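WlaRA, TDP-fucose-3,4-ketoisomerase (Campylobacter jejuni subsp. jejuni 81116, PDB 5TPV) belongs to the WxcM-like family of the cupin clan and holds thymidine-5'-diphosphate in a pocket of its beta-barrel fold. Local coordinates at residues B[48-53]-B[90-95]; B[54-59]-B[108-113]. All coordinates share one frame; numbering follows the deposited sequence.

Overall arrangement
After strands 3-13, 16-21 and 33-38, the chain enters strand 46-51 of the five-stranded antiparallel sheet and continues through residues 53 and 54 into strand 56-62 of the six-stranded one. Interaction 1 closes the first long loop, when residues 90-95 return to lie antiparallel beside 48-53. Strand 105-110 then comes back to 54-59 in interaction 2. The two contacts therefore cross, each segment of one alternating with those of the other, and their centres lie about 11 Å apart. Each pairs two strands of its own sheet of the cupin barrel. The contacts meet where residues 53 and 54 join them: K91 CB packs on S54 O at 3.4 Å and the amide of N51 touches the F56 ring.

Interaction 1: residues B[48-53]-B[90-95]; sequences DHANLN and DKMIWK. With TYD (thymidine-5'-diphosphate), chain E.
The chain of K95 starts at an unusual chi1 of 92°, away from any staggered position, then bends at both chi2 and chi3, so that its ammonium folds back across strand 46-51. H49 holds CG in the crowded position between its backbone N and carbonyl carbon (chi1 55°), which sets its imidazole on the same side of the sheet as K95. There K95 NZ bonds H49 O at 3.0 Å, from above the carbonyl plane, and also donates to a water that accepts from N51 N and donates to I93 O. N51 OD1 stands 2.8 Å from K95 NZ and takes a weak bond from H49 ND1 at 3.0 Å, in the plane of the ring; the other end of this amide, ND2, is held by E118. On the other side of the ring, H49 NE2 gives TYD O2B a nearly straight bond (167°), 2.5 Å long, and the nearby lysine charge would probably add to the pull on the diphosphate.

On the backbone, D48 and H49 both face K95 in a G1 bulge, with D48 N bonded to K95 O at 2.8 Å. W94, its CG anti to the backbone N, lays one indole face against this bulge, H49 N lying over the ring centre. Farther along, M92 N meets N51 O at 2.7 Å, nearly along the C=O axis, while M92 SD lies alongside L52 CD2. Within this cupin-fold strand pair, H49 belongs to the thymidine-5'-diphosphate pocket, which Y119 and K14 of the second subunit help to complete.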
ATOM      1  N   ASP B  48      -1.180  18.565  -8.636  1.00 33.64           N
ATOM      2  CA  ASP B  48      -0.866  19.995  -8.717  1.00 36.56           C
ATOM      3  C   ASP B  48       0.131  20.457  -7.640  1.00 38.77           C
ATOM      4  O   ASP B  48      -0.014  21.499  -6.971  1.00 41.15           O
ATOM      5  CB  ASP B  48      -2.165  20.823  -8.733  1.00 38.88           C
ATOM      6  CG  ASP B  48      -2.977  20.613 -10.001  1.00 42.67           C
ATOM      7  OD1 ASP B  48      -2.388  20.714 -11.098  1.00 58.41           O
ATOM      8  OD2 ASP B  48      -4.212  20.391  -9.893  1.00 54.32           O
ATOM      9  N   HIS B  49       1.193  19.681  -7.478  1.00 33.02           N
ATOM     10  CA  HIS B  49       2.269  20.111  -6.604  1.00 31.87           C
ATOM     11  C   HIS B  49       3.502  19.261  -6.850  1.00 29.36           C
ATOM     12  O   HIS B  49       3.440  18.209  -7.457  1.00 30.30           O
ATOM     13  CB  HIS B  49       1.859  20.024  -5.142  1.00 31.87           C
ATOM     14  CG  HIS B  49       1.382  18.661  -4.736  1.00 37.11           C
ATOM     15  ND1 HIS B  49       2.242  17.648  -4.365  1.00 41.95           N
ATOM     16  CD2 HIS B  49       0.134  18.127  -4.680  1.00 36.46           C
ATOM     17  CE1 HIS B  49       1.543  16.557  -4.075  1.00 36.43           C
ATOM     18  NE2 HIS B  49       0.256  16.826  -4.247  1.00 36.81           N
ATOM     19  N   ALA B  50       4.608  19.710  -6.297  1.00 29.17           N
ATOM     20  CA  ALA B  50       5.842  18.957  -6.260  1.00 29.88           C
ATOM     21  C   ALA B  50       6.227  18.844  -4.834  1.00 28.81           C
ATOM     22  O   ALA B  50       5.712  19.563  -3.942  1.00 31.47           O
ATOM     23  CB  ALA B  50       6.918  19.671  -7.058  1.00 37.18           C
ATOM     24  N   ASN B  51       7.107  17.880  -4.603  1.00 30.88           N
ATOM     25  CA  ASN B  51       7.537  17.557  -3.244  1.00 29.37           C
ATOM     26  C   ASN B  51       9.063  17.588  -3.184  1.00 34.08           C
ATOM     27  O   ASN B  51       9.780  16.998  -4.054  1.00 35.48           O
ATOM     28  CB  ASN B  51       6.982  16.196  -2.760  1.00 32.61           C
ATOM     29  CG  ASN B  51       5.451  16.139  -2.724  1.00 36.86           C
ATOM     30  OD1 ASN B  51       4.775  16.151  -3.769  1.00 40.47           O
ATOM     31  ND2 ASN B  51       4.900  16.065  -1.537  1.00 30.03           N
ATOM     32  N   LEU B  52       9.543  18.331  -2.179  1.00 31.90           N
ATOM     33  CA  LEU B  52      10.982  18.609  -1.998  1.00 36.13           C
ATOM     34  C   LEU B  52      11.824  17.380  -1.635  1.00 37.14           C
ATOM     35  O   LEU B  52      12.920  17.193  -2.164  1.00 43.41           O
ATOM     36  CB  LEU B  52      11.177  19.670  -0.918  1.00 36.92           C
ATOM     37  CG  LEU B  52      10.845  21.124  -1.274  1.00 39.07           C
ATOM     38  CD1 LEU B  52      10.710  21.918   0.009  1.00 33.76           C
ATOM     39  CD2 LEU B  52      11.946  21.711  -2.167  1.00 39.58           C
ATOM     40  N   ASN B  53      11.275  16.519  -0.788  1.00 41.60           N
ATOM     41  CA  ASN B  53      11.970  15.300  -0.356  1.00 42.91           C
ATOM     42  C   ASN B  53      11.479  13.949  -0.869  1.00 38.80           C
ATOM     43  O   ASN B  53      12.271  13.018  -0.986  1.00 41.97           O
ATOM     44  CB  ASN B  53      11.960  15.299   1.172  1.00 35.83           C
ATOM     45  CG  ASN B  53      12.411  16.641   1.725  1.00 37.65           C
ATOM     46  OD1 ASN B  53      13.400  17.189   1.228  1.00 38.15           O
ATOM     47  ND2 ASN B  53      11.720  17.161   2.740  1.00 38.53           N
ATOM     48  N   ASP B  90      11.216  10.533  -9.157  1.00 33.55           N
ATOM     49  CA  ASP B  90      12.157  11.040  -8.133  1.00 36.77           C
ATOM     50  C   ASP B  90      11.572  12.301  -7.494  1.00 31.57           C
ATOM     51  O   ASP B  90      10.539  12.817  -7.941  1.00 31.42           O
ATOM     52  CB  ASP B  90      13.466  11.399  -8.843  1.00 43.18           C
ATOM     53  CG  ASP B  90      14.705  11.263  -7.962  1.00 47.21           C
ATOM     54  OD1 ASP B  90      15.754  10.951  -8.594  1.00 43.77           O
ATOM     55  OD2 ASP B  90      14.631  11.455  -6.716  1.00 35.72           O
ATOM     56  N   LYS B  91      12.227  12.809  -6.472  1.00 35.42           N
ATOM     57  CA  LYS B  91      11.744  14.049  -5.840  1.00 37.33           C
ATOM     58  C   LYS B  91      11.778  15.309  -6.733  1.00 31.46           C
ATOM     59  O   LYS B  91      12.395  15.337  -7.799  1.00 30.58           O
ATOM     60  CB  LYS B  91      12.499  14.296  -4.552  1.00 33.13           C
ATOM     61  CG  LYS B  91      13.997  14.349  -4.668  1.00 39.95           C
ATOM     62  CD  LYS B  91      14.598  14.786  -3.338  1.00 45.18           C
ATOM     63  CE  LYS B  91      15.944  14.145  -3.112  1.00 51.47           C
ATOM     64  NZ  LYS B  91      16.636  14.659  -1.893  1.00 55.44           N
ATOM     65  N   MET B  92      11.022  16.338  -6.363  1.00 40.17           N
ATOM     66  CA  MET B  92      11.006  17.606  -7.125  1.00 37.44           C
ATOM     67  C   MET B  92      10.612  17.312  -8.543  1.00 38.98           C
ATOM     68  O   MET B  92      11.246  17.728  -9.539  1.00 36.28           O
ATOM     69  CB  MET B  92      12.357  18.359  -7.028  1.00 39.64           C
ATOM     70  CG  MET B  92      12.472  19.174  -5.762  1.00 42.72           C
ATOM     71  SD  MET B  92      11.117  20.393  -5.651  1.00 44.68           S
ATOM     72  CE  MET B  92      11.759  21.759  -6.612  1.00 55.80           C
ATOM     73  N   ILE B  93       9.533  16.558  -8.652  1.00 40.07           N
ATOM     74  CA  ILE B  93       8.887  16.481  -9.920  1.00 34.00           C
ATOM     75  C   ILE B  93       7.441  16.851  -9.701  1.00 35.33           C
ATOM     76  O   ILE B  93       6.801  16.327  -8.791  1.00 33.96           O
ATOM     77  CB  ILE B  93       9.088  15.087 -10.502  1.00 34.59           C
ATOM     78  CG1 ILE B  93      10.587  14.815 -10.668  1.00 38.80           C
ATOM     79  CG2 ILE B  93       8.302  14.957 -11.803  1.00 35.89           C
ATOM     80  CD1 ILE B  93      10.960  13.659 -11.578  1.00 39.06           C
ATOM     81  N   TRP B  94       6.966  17.790 -10.505  1.00 36.80           N
ATOM     82  CA  TRP B  94       5.584  18.257 -10.402  1.00 36.00           C
ATOM     83  C   TRP B  94       4.705  17.221 -11.106  1.00 36.39           C
ATOM     84  O   TRP B  94       5.077  16.634 -12.140  1.00 35.01           O
ATOM     85  CB  TRP B  94       5.435  19.573 -11.126  1.00 36.02           C
ATOM     86  CG  TRP B  94       4.085  20.196 -11.129  1.00 35.28           C
ATOM     87  CD1 TRP B  94       3.046  19.930 -11.965  1.00 35.85           C
ATOM     88  CD2 TRP B  94       3.652  21.254 -10.283  1.00 35.70           C
ATOM     89  NE1 TRP B  94       1.986  20.780 -11.703  1.00 33.25           N
ATOM     90  CE2 TRP B  94       2.332  21.582 -10.657  1.00 33.37           C
ATOM     91  CE3 TRP B  94       4.262  21.969  -9.254  1.00 33.89           C
ATOM     92  CZ2 TRP B  94       1.598  22.575 -10.026  1.00 44.03           C
ATOM     93  CZ3 TRP B  94       3.521  22.983  -8.634  1.00 40.12           C
ATOM     94  CH2 TRP B  94       2.215  23.266  -9.013  1.00 40.58           C
ATOM     95  N   LYS B  95       3.518  17.036 -10.552  1.00 31.54           N
ATOM     96  CA  LYS B  95       2.590  16.064 -11.117  1.00 35.39           C
ATOM     97  C   LYS B  95       1.148  16.497 -10.976  1.00 28.99           C
ATOM     98  O   LYS B  95       0.787  17.200 -10.041  1.00 30.59           O
ATOM     99  CB  LYS B  95       2.837  14.678 -10.488  1.00 34.53           C
ATOM    100  CG  LYS B  95       2.030  14.309  -9.260  1.00 30.01           C
ATOM    101  CD  LYS B  95       2.441  15.010  -8.005  1.00 33.38           C
ATOM    102  CE  LYS B  95       3.881  14.762  -7.626  1.00 34.76           C
ATOM    103  NZ  LYS B  95       4.110  15.494  -6.371  1.00 35.61           N
TER
HETATM  104  PA  TYD E 201      -2.393  16.577  -1.464  1.00 35.99           P
HETATM  105  O1A TYD E 201      -2.266  18.054  -1.179  1.00 38.67           O
HETATM  106  O2A TYD E 201      -1.157  15.751  -1.725  1.00 39.31           O
HETATM  107  O3A TYD E 201      -3.397  16.391  -2.709  1.00 32.16           O
HETATM  108  PB  TYD E 201      -3.196  15.175  -3.746  1.00 35.58           P
HETATM  109  O1B TYD E 201      -4.190  15.466  -4.845  1.00 35.74           O
HETATM  110  O2B TYD E 201      -1.750  15.289  -4.166  1.00 33.09           O
HETATM  111  O3B TYD E 201      -3.513  13.945  -2.930  1.00 37.25           O
HETATM  112  O5' TYD E 201      -3.207  15.898  -0.252  1.00 36.29           O
HETATM  113  C5' TYD E 201      -4.608  16.119  -0.107  1.00 37.52           C
HETATM  114  C4' TYD E 201      -4.894  16.679   1.281  1.00 34.81           C
HETATM  115  O4' TYD E 201      -4.883  15.620   2.241  1.00 34.20           O
HETATM  116  C3' TYD E 201      -3.838  17.691   1.695  1.00 34.64           C
HETATM  117  O3' TYD E 201      -4.446  18.963   1.940  1.00 37.53           O
HETATM  118  C2' TYD E 201      -3.209  17.161   2.969  1.00 31.65           C
HETATM  119  C1' TYD E 201      -3.915  15.845   3.269  1.00 31.71           C
HETATM  120  N1  TYD E 201      -2.940  14.753   3.278  1.00 30.56           N
HETATM  121  C2  TYD E 201      -2.515  14.209   4.511  1.00 34.93           C
HETATM  122  O2  TYD E 201      -2.980  14.668   5.577  1.00 34.14           O
HETATM  123  N3  TYD E 201      -1.624  13.209   4.561  1.00 32.84           N
HETATM  124  C4  TYD E 201      -1.109  12.697   3.439  1.00 32.93           C
HETATM  125  O4  TYD E 201      -0.279  11.764   3.490  1.00 32.21           O
HETATM  126  C5  TYD E 201      -1.539  13.251   2.132  1.00 32.70           C
HETATM  127  C5M TYD E 201      -0.982  12.701   0.845  1.00 33.79           C
HETATM  128  C6  TYD E 201      -2.463  14.285   2.119  1.00 31.58           C
HETATM  129  O   HOH W   1       7.206  15.722  -6.438  1.00 29.23           O
HETATM  130  O   HOH W   2      15.945  16.709  -0.268  1.00 51.20           O

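Interaction 2: residues B[54-59]-B[108-113]; sequences SEFIFI and VLTNTY
F56 lies beside T110, the two side chains pointing the same way, with its CD1 against V108 CG1 at 3.6 Å. F58, its CG beside the backbone N, runs alongside the other branch of V108, CD1 to CG2 at 3.9 Å, so the valine fork is touched by both phenyl rings. I57 and L109 take the opposite face, where I57 CB meets L109 CD1, and L109 also packs on I34 of the second subunit. These two residues form the hydrogen-bonded pair of an antiparallel ladder: I57 N to L109 O at 2.9 Å and L109 N to I57 O at 3.0 Å, both in the carbonyl planes. The ladder joins neighbouring strands 56-62 and 105-110 inside the larger sheet of the cupin barrel. Beyond it side chains take over. T110 OG1, anti to its backbone N, donates to E55 O at 2.7 Å, and N111, with CG in the crowded position, turns OD1 to accept E55 N at 2.9 Å. A water links N111 ND2 to E55 OE2, while E55 OE1 is hydrogen-bonded to Y88. Farthest along, the hydroxyls S54 OG and T112 OG1 meet tip to tip at 2.6 Å, S54 OG being bonded to E118 as well.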
ATOM      1  N   SER B  54      10.176  13.787  -1.064  1.00 37.36           N
ATOM      2  CA  SER B  54       9.583  12.468  -1.225  1.00 32.96           C
ATOM      3  C   SER B  54       9.793  12.015  -2.659  1.00 32.54           C
ATOM      4  O   SER B  54       9.637  12.772  -3.629  1.00 30.99           O
ATOM      5  CB  SER B  54       8.080  12.495  -0.948  1.00 30.16           C
ATOM      6  OG  SER B  54       7.760  12.946   0.361  1.00 31.71           O
ATOM      7  N   GLU B  55      10.082  10.728  -2.746  1.00 31.59           N
ATOM      8  CA  GLU B  55       9.898   9.952  -3.944  1.00 31.61           C
ATOM      9  C   GLU B  55       8.592   9.118  -3.842  1.00 28.94           C
ATOM     10  O   GLU B  55       8.043   8.899  -2.756  1.00 29.64           O
ATOM     11  CB  GLU B  55      11.119   9.041  -4.076  1.00 37.10           C
ATOM     12  CG  GLU B  55      12.424   9.752  -4.341  1.00 43.18           C
ATOM     13  CD  GLU B  55      13.616   8.828  -4.140  1.00 48.66           C
ATOM     14  OE1 GLU B  55      13.827   7.877  -4.951  1.00 46.41           O
ATOM     15  OE2 GLU B  55      14.331   9.068  -3.147  1.00 42.27           O
ATOM     16  N   PHE B  56       8.121   8.663  -4.989  1.00 28.41           N
ATOM     17  CA  PHE B  56       6.789   8.071  -5.134  1.00 29.58           C
ATOM     18  C   PHE B  56       6.864   6.897  -6.089  1.00 29.55           C
ATOM     19  O   PHE B  56       7.643   6.943  -7.031  1.00 29.42           O
ATOM     20  CB  PHE B  56       5.760   9.047  -5.674  1.00 26.90           C
ATOM     21  CG  PHE B  56       5.503  10.165  -4.741  1.00 31.01           C
ATOM     22  CD1 PHE B  56       4.729   9.966  -3.621  1.00 26.57           C
ATOM     23  CD2 PHE B  56       6.059  11.423  -4.963  1.00 38.40           C
ATOM     24  CE1 PHE B  56       4.532  10.960  -2.677  1.00 26.12           C
ATOM     25  CE2 PHE B  56       5.852  12.447  -4.031  1.00 29.72           C
ATOM     26  CZ  PHE B  56       5.120  12.212  -2.892  1.00 30.34           C
ATOM     27  N   ILE B  57       6.085   5.849  -5.803  1.00 28.74           N
ATOM     28  CA  ILE B  57       5.549   4.973  -6.865  1.00 26.28           C
ATOM     29  C   ILE B  57       4.011   4.985  -6.920  1.00 25.34           C
ATOM     30  O   ILE B  57       3.346   4.816  -5.921  1.00 29.36           O
ATOM     31  CB  ILE B  57       6.029   3.542  -6.613  1.00 28.27           C
ATOM     32  CG1 ILE B  57       7.525   3.464  -6.785  1.00 29.89           C
ATOM     33  CG2 ILE B  57       5.479   2.548  -7.631  1.00 30.45           C
ATOM     34  CD1 ILE B  57       8.099   2.171  -6.276  1.00 31.38           C
ATOM     35  N   PHE B  58       3.468   5.164  -8.107  1.00 27.43           N
ATOM     36  CA  PHE B  58       2.043   5.288  -8.363  1.00 30.12           C
ATOM     37  C   PHE B  58       1.620   3.989  -9.077  1.00 30.14           C
ATOM     38  O   PHE B  58       2.244   3.576 -10.056  1.00 29.64           O
ATOM     39  CB  PHE B  58       1.739   6.470  -9.328  1.00 32.12           C
ATOM     40  CG  PHE B  58       2.147   7.816  -8.805  1.00 33.62           C
ATOM     41  CD1 PHE B  58       1.330   8.506  -7.947  1.00 36.02           C
ATOM     42  CD2 PHE B  58       3.373   8.380  -9.147  1.00 33.88           C
ATOM     43  CE1 PHE B  58       1.724   9.729  -7.410  1.00 40.03           C
ATOM     44  CE2 PHE B  58       3.770   9.596  -8.627  1.00 34.70           C
ATOM     45  CZ  PHE B  58       2.941  10.278  -7.762  1.00 32.88           C
ATOM     46  N   ILE B  59       0.535   3.393  -8.619  1.00 25.97           N
ATOM     47  CA  ILE B  59       0.026   2.140  -9.166  1.00 27.14           C
ATOM     48  C   ILE B  59      -1.485   2.252  -9.256  1.00 31.25           C
ATOM     49  O   ILE B  59      -2.146   2.629  -8.261  1.00 29.37           O
ATOM     50  CB  ILE B  59       0.400   1.001  -8.194  1.00 27.57           C
ATOM     51  CG1 ILE B  59       1.881   0.984  -7.891  1.00 29.43           C
ATOM     52  CG2 ILE B  59      -0.032  -0.371  -8.691  1.00 29.00           C
ATOM     53  CD1 ILE B  59       2.238   0.122  -6.708  1.00 31.94           C
ATOM     54  N   VAL B 108      -0.289   4.701  -3.848  1.00 29.45           N
ATOM     55  CA  VAL B 108       0.977   5.411  -3.801  1.00 28.35           C
ATOM     56  C   VAL B 108       1.854   4.977  -2.647  1.00 27.22           C
ATOM     57  O   VAL B 108       1.460   4.911  -1.498  1.00 25.74           O
ATOM     58  CB  VAL B 108       0.690   6.932  -3.702  1.00 29.46           C
ATOM     59  CG1 VAL B 108       1.961   7.730  -3.993  1.00 27.56           C
ATOM     60  CG2 VAL B 108      -0.381   7.297  -4.713  1.00 23.80           C
ATOM     61  N   LEU B 109       3.108   4.691  -2.970  1.00 27.93           N
ATOM     62  CA  LEU B 109       4.132   4.411  -1.973  1.00 26.88           C
ATOM     63  C   LEU B 109       5.112   5.589  -1.938  1.00 26.24           C
ATOM     64  O   LEU B 109       5.462   6.157  -2.994  1.00 27.98           O
ATOM     65  CB  LEU B 109       4.908   3.170  -2.399  1.00 27.85           C
ATOM     66  CG  LEU B 109       4.104   2.053  -3.119  1.00 32.09           C
ATOM     67  CD1 LEU B 109       4.983   0.948  -3.607  1.00 33.06           C
ATOM     68  CD2 LEU B 109       3.039   1.447  -2.235  1.00 33.73           C
ATOM     69  N   THR B 110       5.559   5.918  -0.734  1.00 27.72           N
ATOM     70  CA  THR B 110       6.532   6.960  -0.536  1.00 31.24           C
ATOM     71  C   THR B 110       7.450   6.676   0.673  1.00 32.93           C
ATOM     72  O   THR B 110       7.213   5.814   1.534  1.00 28.30           O
ATOM     73  CB  THR B 110       5.875   8.340  -0.439  1.00 31.83           C
ATOM     74  OG1 THR B 110       6.861   9.400  -0.431  1.00 35.33           O
ATOM     75  CG2 THR B 110       5.108   8.427   0.821  1.00 27.78           C
ATOM     76  N   ASN B 111       8.573   7.380   0.646  1.00 31.82           N
ATOM     77  CA  ASN B 111       9.669   7.187   1.609  1.00 30.11           C
ATOM     78  C   ASN B 111       9.657   8.211   2.730  1.00 36.66           C
ATOM     79  O   ASN B 111      10.612   8.274   3.460  1.00 32.19           O
ATOM     80  CB  ASN B 111      11.003   7.217   0.881  1.00 32.44           C
ATOM     81  CG  ASN B 111      11.271   8.556   0.170  1.00 35.23           C
ATOM     82  OD1 ASN B 111      10.383   9.239  -0.291  1.00 30.00           O
ATOM     83  ND2 ASN B 111      12.531   8.891   0.035  1.00 41.17           N
ATOM     84  N   THR B 112       8.579   8.980   2.915  1.00 36.71           N
ATOM     85  CA  THR B 112       8.565   9.928   4.033  1.00 33.69           C
ATOM     86  C   THR B 112       7.299   9.916   4.803  1.00 32.63           C
ATOM     87  O   THR B 112       6.267   9.566   4.248  1.00 33.71           O
ATOM     88  CB  THR B 112       8.693  11.392   3.506  1.00 37.61           C
ATOM     89  OG1 THR B 112       7.608  11.671   2.620  1.00 45.42           O
ATOM     90  CG2 THR B 112       9.952  11.605   2.676  1.00 33.64           C
ATOM     91  N   TYR B 113       7.337  10.445   6.030  1.00 28.01           N
ATOM     92  CA  TYR B 113       6.131  10.838   6.702  1.00 32.34           C
ATOM     93  C   TYR B 113       5.472  12.048   6.033  1.00 35.83           C
ATOM     94  O   TYR B 113       6.162  12.840   5.434  1.00 38.59           O
ATOM     95  CB  TYR B 113       6.412  11.155   8.172  1.00 34.45           C
ATOM     96  CG  TYR B 113       6.969   9.977   8.982  1.00 47.00           C
ATOM     97  CD1 TYR B 113       6.329   8.738   9.013  1.00 48.57           C
ATOM     98  CD2 TYR B 113       8.094  10.147   9.780  1.00 62.47           C
ATOM     99  CE1 TYR B 113       6.803   7.694   9.762  1.00 53.72           C
ATOM    100  CE2 TYR B 113       8.574   9.121  10.546  1.00 64.41           C
ATOM    101  CZ  TYR B 113       7.936   7.896  10.509  1.00 66.43           C
ATOM    102  OH  TYR B 113       8.441   6.890  11.269  1.00 67.32           O
TER
HETATM  103  O   HOH W   3      14.119  10.767  -1.169  1.00 42.30           O